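Local coordinates for putative methyltransferase (Porphyromonas gingivalis, PDB 3LL7), which probably transfers methyl groups from S-adenosylmethionine to a substrate that is not established, at residues 93-98 with 113-118; 97-102 with 166-171. All blocks are in the same frame, centred on the assembly; numbering follows the deposited sequence. Where two conformers were deposited one is given.

Interaction 1: 93-98 with 113-118; sequences EGTKVV and SKASQG
Lys96 and Val97 pair in parallel with Gln117 and Gly118, the CA atoms of Val97 and Gly118 standing 4.7 Å apart; this is where the two strands of the beta-alpha-beta unit made by strand 96-99, helix 106-112 and strand 117-122 begin. The regular bond of the pair runs from Val97 N to Gln117 O. Ahead of it the strands are joined through their lead-in loops. Gly94 N gives a nearly straight bond (173°) to Lys114 O at 2.8 Å, the donor lying 33° out of the carbonyl plane. Thr95 O takes Ser116 N at 2.8 Å in its carbonyl plane and, more weakly, Gln117 N. The Ser116 hydroxyl has OG between its own backbone N and carbonyl carbon (chi1 53°), which sets OG 3.0 Å from Gly94 O; this is a weak bond at best, and the one proton may go to Thr95 O instead.

Ala115 CB packs against Thr95 O and lies 3.9 Å from Val97 CG1. On the sheet face opposite Val97, Lys96 and Gln117 run side by side in the same direction, Gln117 OE1 resting 3.7 Å from Lys96 CG. Glu93 and Lys114 cross at about a right angle without a salt bridge: Glu93 OE1 and Lys114 NZ are 5.7 Å apart, and the ammonium instead bonds to the carbonyls of Ser88 and Ile91. A water donates to Glu93 OE2 at 2.6 Å and also to Ser113 O, bridging the carboxylate to the start of the helix-to-strand loop.

The chemistry is therefore mainly that of backbone amides and carbonyls, with Thr95 O shared between two successive N-H groups; the opposite charges of Glu93 and Lys114 probably add only a through-space attraction.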
loop_
_atom_site.group_PDB
_atom_site.type_symbol
_atom_site.label_atom_id
_atom_site.label_comp_id
_atom_site.label_asym_id
_atom_site.label_seq_id
_atom_site.Cartn_x
_atom_site.Cartn_y
_atom_site.Cartn_z
ATOM N N GLU A 93 13.069 -17.828 5.623
ATOM C CA GLU A 93 14.500 -17.588 5.437
ATOM C C GLU A 93 15.155 -18.751 4.680
ATOM O O GLU A 93 14.923 -19.909 5.010
ATOM C CB GLU A 93 15.174 -17.370 6.801
ATOM C CG GLU A 93 16.692 -17.194 6.774
ATOM C CD GLU A 93 17.129 -15.834 6.232
ATOM O OE1 GLU A 93 16.520 -14.808 6.616
ATOM O OE2 GLU A 93 18.084 -15.794 5.427
ATOM N N GLY A 94 15.946 -18.430 3.656
ATOM C CA GLY A 94 16.712 -19.429 2.888
ATOM C C GLY A 94 15.976 -20.183 1.784
ATOM O O GLY A 94 16.462 -21.209 1.305
ATOM N N THR A 95 14.820 -19.672 1.364
ATOM C CA THR A 95 13.979 -20.313 0.342
ATOM C C THR A 95 14.315 -19.811 -1.088
ATOM O O THR A 95 15.269 -19.046 -1.274
ATOM C CB THR A 95 12.497 -20.041 0.621
ATOM O OG1 THR A 95 12.325 -18.642 0.885
ATOM C CG2 THR A 95 11.992 -20.874 1.826
ATOM N N LYS A 96 13.526 -20.264 -2.068
ATOM C CA LYS A 96 13.645 -19.889 -3.477
ATOM C C LYS A 96 12.426 -19.071 -3.893
ATOM O O LYS A 96 11.297 -19.416 -3.534
ATOM C CB LYS A 96 13.688 -21.139 -4.375
ATOM C CG LYS A 96 14.906 -22.053 -4.217
ATOM C CD LYS A 96 14.727 -23.361 -5.001
ATOM C CE LYS A 96 13.805 -24.346 -4.283
ATOM N NZ LYS A 96 13.917 -25.756 -4.804
ATOM N N VAL A 97 12.646 -17.997 -4.655
ATOM C CA VAL A 97 11.549 -17.161 -5.161
ATOM C C VAL A 97 11.660 -16.843 -6.663
ATOM O O VAL A 97 12.742 -16.746 -7.208
ATOM C CB VAL A 97 11.414 -15.817 -4.358
ATOM C CG1 VAL A 97 11.012 -16.091 -2.893
ATOM C CG2 VAL A 97 12.705 -15.018 -4.429
ATOM N N VAL A 98 10.520 -16.697 -7.320
ATOM C CA VAL A 98 10.474 -16.168 -8.675
ATOM C C VAL A 98 9.578 -14.928 -8.628
ATOM O O VAL A 98 8.481 -14.995 -8.092
ATOM C CB VAL A 98 9.896 -17.202 -9.686
ATOM C CG1 VAL A 98 9.734 -16.597 -11.094
ATOM C CG2 VAL A 98 10.794 -18.429 -9.768
ATOM N N SER A 113 15.589 -10.405 0.899
ATOM C CA SER A 113 16.054 -10.178 2.283
ATOM C C SER A 113 15.916 -11.463 3.079
ATOM O O SER A 113 16.546 -11.618 4.119
ATOM C CB SER A 113 15.302 -9.039 2.985
ATOM O OG SER A 113 13.947 -9.387 3.265
ATOM N N LYS A 114 15.082 -12.379 2.585
ATOM C CA LYS A 114 14.834 -13.652 3.277
ATOM C C LYS A 114 15.293 -14.862 2.457
ATOM O O LYS A 114 15.965 -15.758 2.969
ATOM C CB LYS A 114 13.342 -13.789 3.610
ATOM C CG LYS A 114 12.770 -12.698 4.545
ATOM C CD LYS A 114 13.214 -12.887 6.037
ATOM C CE LYS A 114 12.406 -13.955 6.767
ATOM N NZ LYS A 114 10.903 -13.726 6.819
ATOM N N ALA A 115 14.901 -14.887 1.182
ATOM C CA ALA A 115 15.201 -15.990 0.277
ATOM C C ALA A 115 16.689 -16.027 -0.053
ATOM O O ALA A 115 17.351 -14.993 -0.034
ATOM C CB ALA A 115 14.383 -15.836 -0.998
ATOM N N SER A 116 17.207 -17.214 -0.351
ATOM C CA SER A 116 18.618 -17.367 -0.726
ATOM C C SER A 116 18.825 -17.375 -2.232
ATOM O O SER A 116 19.914 -17.065 -2.711
ATOM C CB SER A 116 19.214 -18.647 -0.126
ATOM O OG SER A 116 18.414 -19.781 -0.448
ATOM N N GLN A 117 17.798 -17.775 -2.975
ATOM C CA GLN A 117 17.893 -17.855 -4.429
ATOM C C GLN A 117 16.649 -17.236 -5.056
ATOM O O GLN A 117 15.540 -17.440 -4.566
ATOM C CB GLN A 117 18.031 -19.311 -4.888
ATOM C CG GLN A 117 19.122 -20.112 -4.207
ATOM C CD GLN A 117 19.056 -21.575 -4.586
ATOM O OE1 GLN A 117 18.570 -22.411 -3.821
ATOM N NE2 GLN A 117 19.504 -21.885 -5.789
ATOM N N GLY A 118 16.834 -16.484 -6.141
ATOM C CA GLY A 118 15.705 -15.869 -6.828
ATOM C C GLY A 118 15.879 -15.719 -8.323
ATOM O O GLY A 118 17.006 -15.603 -8.834
HETATM O O HOH W 1 18.471 -13.322 4.569
#

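Interaction 2: 97-102 with 166-171; sequences VVDLTG and YIYVDP
Val98 and Ile167 sit at the middle of three parallel bridges between strands 97-99 and 166-169, neighbours in the Rossmann-like sheet of this putative methyltransferase; their axes differ by 17°. Three backbone bonds cross in alternating directions: Val98 N to Tyr166 O, Tyr168 N to Val98 O (2.8 Å) and Leu100 N to Tyr168 O.

The apolar contacts lie on both faces. Val97 CG1 meets Tyr166 CD2 at 3.8 Å, on the face lined by helix 106-112. On the Val98 and Ile167 face, covered in part by helix 191-198, Leu100 CD1 reaches Ile167 CG2 at 3.7 Å.

Among polar groups, Asp99 and Tyr168 point the same way, carboxylate and ring planes 87° apart. Asp99 CG, anti to the backbone N (chi1 -178°), lies in the ring plane, 3.7 Å from Tyr168 CD2, while Tyr168 OH bonds to Asp107. Asp99 OD1 accepts Thr101 N in an Asx turn and Gly102 N in an Asx motif, both from the same face of the carboxylate. Beyond the regular pairing, in the conformer given, Thr101 CG2 lies 3.6 Å from Val169 CG2. The hydroxyl of that threonine, Thr101 OG1, accepts Asp170 N at 2.8 Å.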
loop_
_atom_site.group_PDB
_atom_site.type_symbol
_atom_site.label_atom_id
_atom_site.label_comp_id
_atom_site.label_asym_id
_atom_site.label_seq_id
_atom_site.Cartn_x
_atom_site.Cartn_y
_atom_site.Cartn_z
ATOM N N VAL A 97 12.646 -17.997 -4.655
ATOM C CA VAL A 97 11.549 -17.161 -5.161
ATOM C C VAL A 97 11.660 -16.843 -6.663
ATOM O O VAL A 97 12.742 -16.746 -7.208
ATOM C CB VAL A 97 11.414 -15.817 -4.358
ATOM C CG1 VAL A 97 11.012 -16.091 -2.893
ATOM C CG2 VAL A 97 12.705 -15.018 -4.429
ATOM N N VAL A 98 10.520 -16.697 -7.320
ATOM C CA VAL A 98 10.474 -16.168 -8.675
ATOM C C VAL A 98 9.578 -14.928 -8.628
ATOM O O VAL A 98 8.481 -14.995 -8.092
ATOM C CB VAL A 98 9.896 -17.202 -9.686
ATOM C CG1 VAL A 98 9.734 -16.597 -11.094
ATOM C CG2 VAL A 98 10.794 -18.429 -9.768
ATOM N N ASP A 99 10.061 -13.813 -9.174
ATOM C CA ASP A 99 9.252 -12.611 -9.375
ATOM C C ASP A 99 8.947 -12.461 -10.869
ATOM O O ASP A 99 9.850 -12.175 -11.660
ATOM C CB ASP A 99 10.041 -11.406 -8.858
ATOM C CG ASP A 99 9.286 -10.097 -8.973
ATOM O OD1 ASP A 99 8.289 -9.982 -9.715
ATOM O OD2 ASP A 99 9.716 -9.154 -8.277
ATOM N N LEU A 100 7.679 -12.646 -11.233
ATOM C CA LEU A 100 7.234 -12.748 -12.625
ATOM C C LEU A 100 7.115 -11.422 -13.339
ATOM O O LEU A 100 7.090 -11.387 -14.590
ATOM C CB LEU A 100 5.873 -13.432 -12.705
ATOM C CG LEU A 100 5.727 -14.874 -12.212
ATOM C CD1 LEU A 100 4.283 -15.306 -12.447
ATOM C CD2 LEU A 100 6.695 -15.862 -12.880
ATOM N N THR A 101 6.956 -10.347 -12.582
ATOM C CA THR A 101 6.535 -9.089 -13.170
ATOM C C THR A 101 7.619 -8.024 -13.064
ATOM O O THR A 101 7.509 -6.954 -13.669
ATOM C CB THR A 101 5.204 -8.601 -12.552
ATOM O OG1 THR A 101 5.196 -8.869 -11.140
ATOM C CG2 THR A 101 4.022 -9.326 -13.208
ATOM N N GLY A 102 8.645 -8.325 -12.272
ATOM C CA GLY A 102 9.828 -7.498 -12.145
ATOM C C GLY A 102 9.605 -6.053 -11.747
ATOM O O GLY A 102 8.989 -5.770 -10.734
ATOM N N TYR A 166 8.194 -19.794 -3.516
ATOM C CA TYR A 166 7.218 -18.737 -3.800
ATOM C C TYR A 166 7.309 -18.128 -5.188
ATOM O O TYR A 166 8.401 -17.915 -5.726
ATOM C CB TYR A 166 7.313 -17.619 -2.772
ATOM C CG TYR A 166 7.459 -18.077 -1.356
ATOM C CD1 TYR A 166 6.339 -18.285 -0.549
ATOM C CD2 TYR A 166 8.726 -18.292 -0.806
ATOM C CE1 TYR A 166 6.477 -18.716 0.780
ATOM C CE2 TYR A 166 8.872 -18.703 0.517
ATOM C CZ TYR A 166 7.746 -18.913 1.297
ATOM O OH TYR A 166 7.911 -19.304 2.604
ATOM N N ILE A 167 6.143 -17.884 -5.773
ATOM C CA ILE A 167 6.034 -17.144 -7.016
ATOM C C ILE A 167 5.275 -15.849 -6.719
ATOM O O ILE A 167 4.126 -15.877 -6.245
ATOM C CB ILE A 167 5.338 -17.966 -8.138
ATOM C CG1 ILE A 167 6.226 -19.152 -8.548
ATOM C CG2 ILE A 167 5.061 -17.101 -9.350
ATOM C CD1 ILE A 167 5.566 -20.146 -9.468
ATOM N N TYR A 168 5.934 -14.729 -6.996
ATOM C CA TYR A 168 5.375 -13.403 -6.741
ATOM C C TYR A 168 4.963 -12.731 -8.061
ATOM O O TYR A 168 5.689 -12.814 -9.064
ATOM C CB TYR A 168 6.398 -12.559 -5.975
ATOM C CG TYR A 168 5.948 -11.149 -5.741
ATOM C CD1 TYR A 168 4.962 -10.855 -4.794
ATOM C CD2 TYR A 168 6.481 -10.102 -6.498
ATOM C CE1 TYR A 168 4.546 -9.514 -4.590
ATOM C CE2 TYR A 168 6.064 -8.800 -6.320
ATOM C CZ TYR A 168 5.093 -8.515 -5.375
ATOM O OH TYR A 168 4.702 -7.212 -5.200
ATOM N N VAL A 169 3.788 -12.103 -8.065
ATOM C CA VAL A 169 3.290 -11.415 -9.239
ATOM C C VAL A 169 2.609 -10.096 -8.848
ATOM O O VAL A 169 1.848 -10.032 -7.886
ATOM C CB VAL A 169 2.370 -12.362 -10.093
ATOM C CG1 VAL A 169 1.153 -12.862 -9.283
ATOM C CG2 VAL A 169 1.986 -11.746 -11.459
ATOM N N ASP A 170 2.890 -9.054 -9.614
ATOM C CA ASP A 170 2.275 -7.734 -9.409
ATOM C C ASP A 170 1.713 -7.300 -10.762
ATOM O O ASP A 170 2.406 -6.645 -11.542
ATOM C CB ASP A 170 3.351 -6.765 -8.860
ATOM C CG ASP A 170 2.881 -5.314 -8.765
ATOM O OD1 ASP A 170 1.666 -5.050 -8.877
ATOM O OD2 ASP A 170 3.758 -4.423 -8.598
ATOM N N PRO A 171 0.451 -7.689 -11.054
ATOM C CA PRO A 171 -0.093 -7.467 -12.396
ATOM C C PRO A 171 -0.371 -5.996 -12.694
ATOM O O PRO A 171 -0.485 -5.180 -11.771
ATOM C CB PRO A 171 -1.399 -8.286 -12.413
ATOM C CG PRO A 171 -1.686 -8.657 -11.009
ATOM C CD PRO A 171 -0.391 -8.596 -10.248
#

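From the N terminus, the chain enters through 93-95 and forms strand 96-99, which both contacts use. Interaction 1 closes the shorter loop, when the chain returns after helix 106-112 to pair 113-118 with the start of that strand. Interaction 2 closes a much longer one, in which strands 117-122 and 144-149 and helices 125-138 and 156-162 intervene before 166-171 arrives. The shorter return falls within the longer excursion. Strand 96-99 thus lies between 117-122 and 166-173. The contact centres are 12 Å apart, joined directly by a probable hydrogen bond between Lys96 O and Tyr166 N (3.1 Å). Thr95 OG1, hydrogen-bonded to Arg92 O, also packs 3.5 Å from Tyr166 CE2.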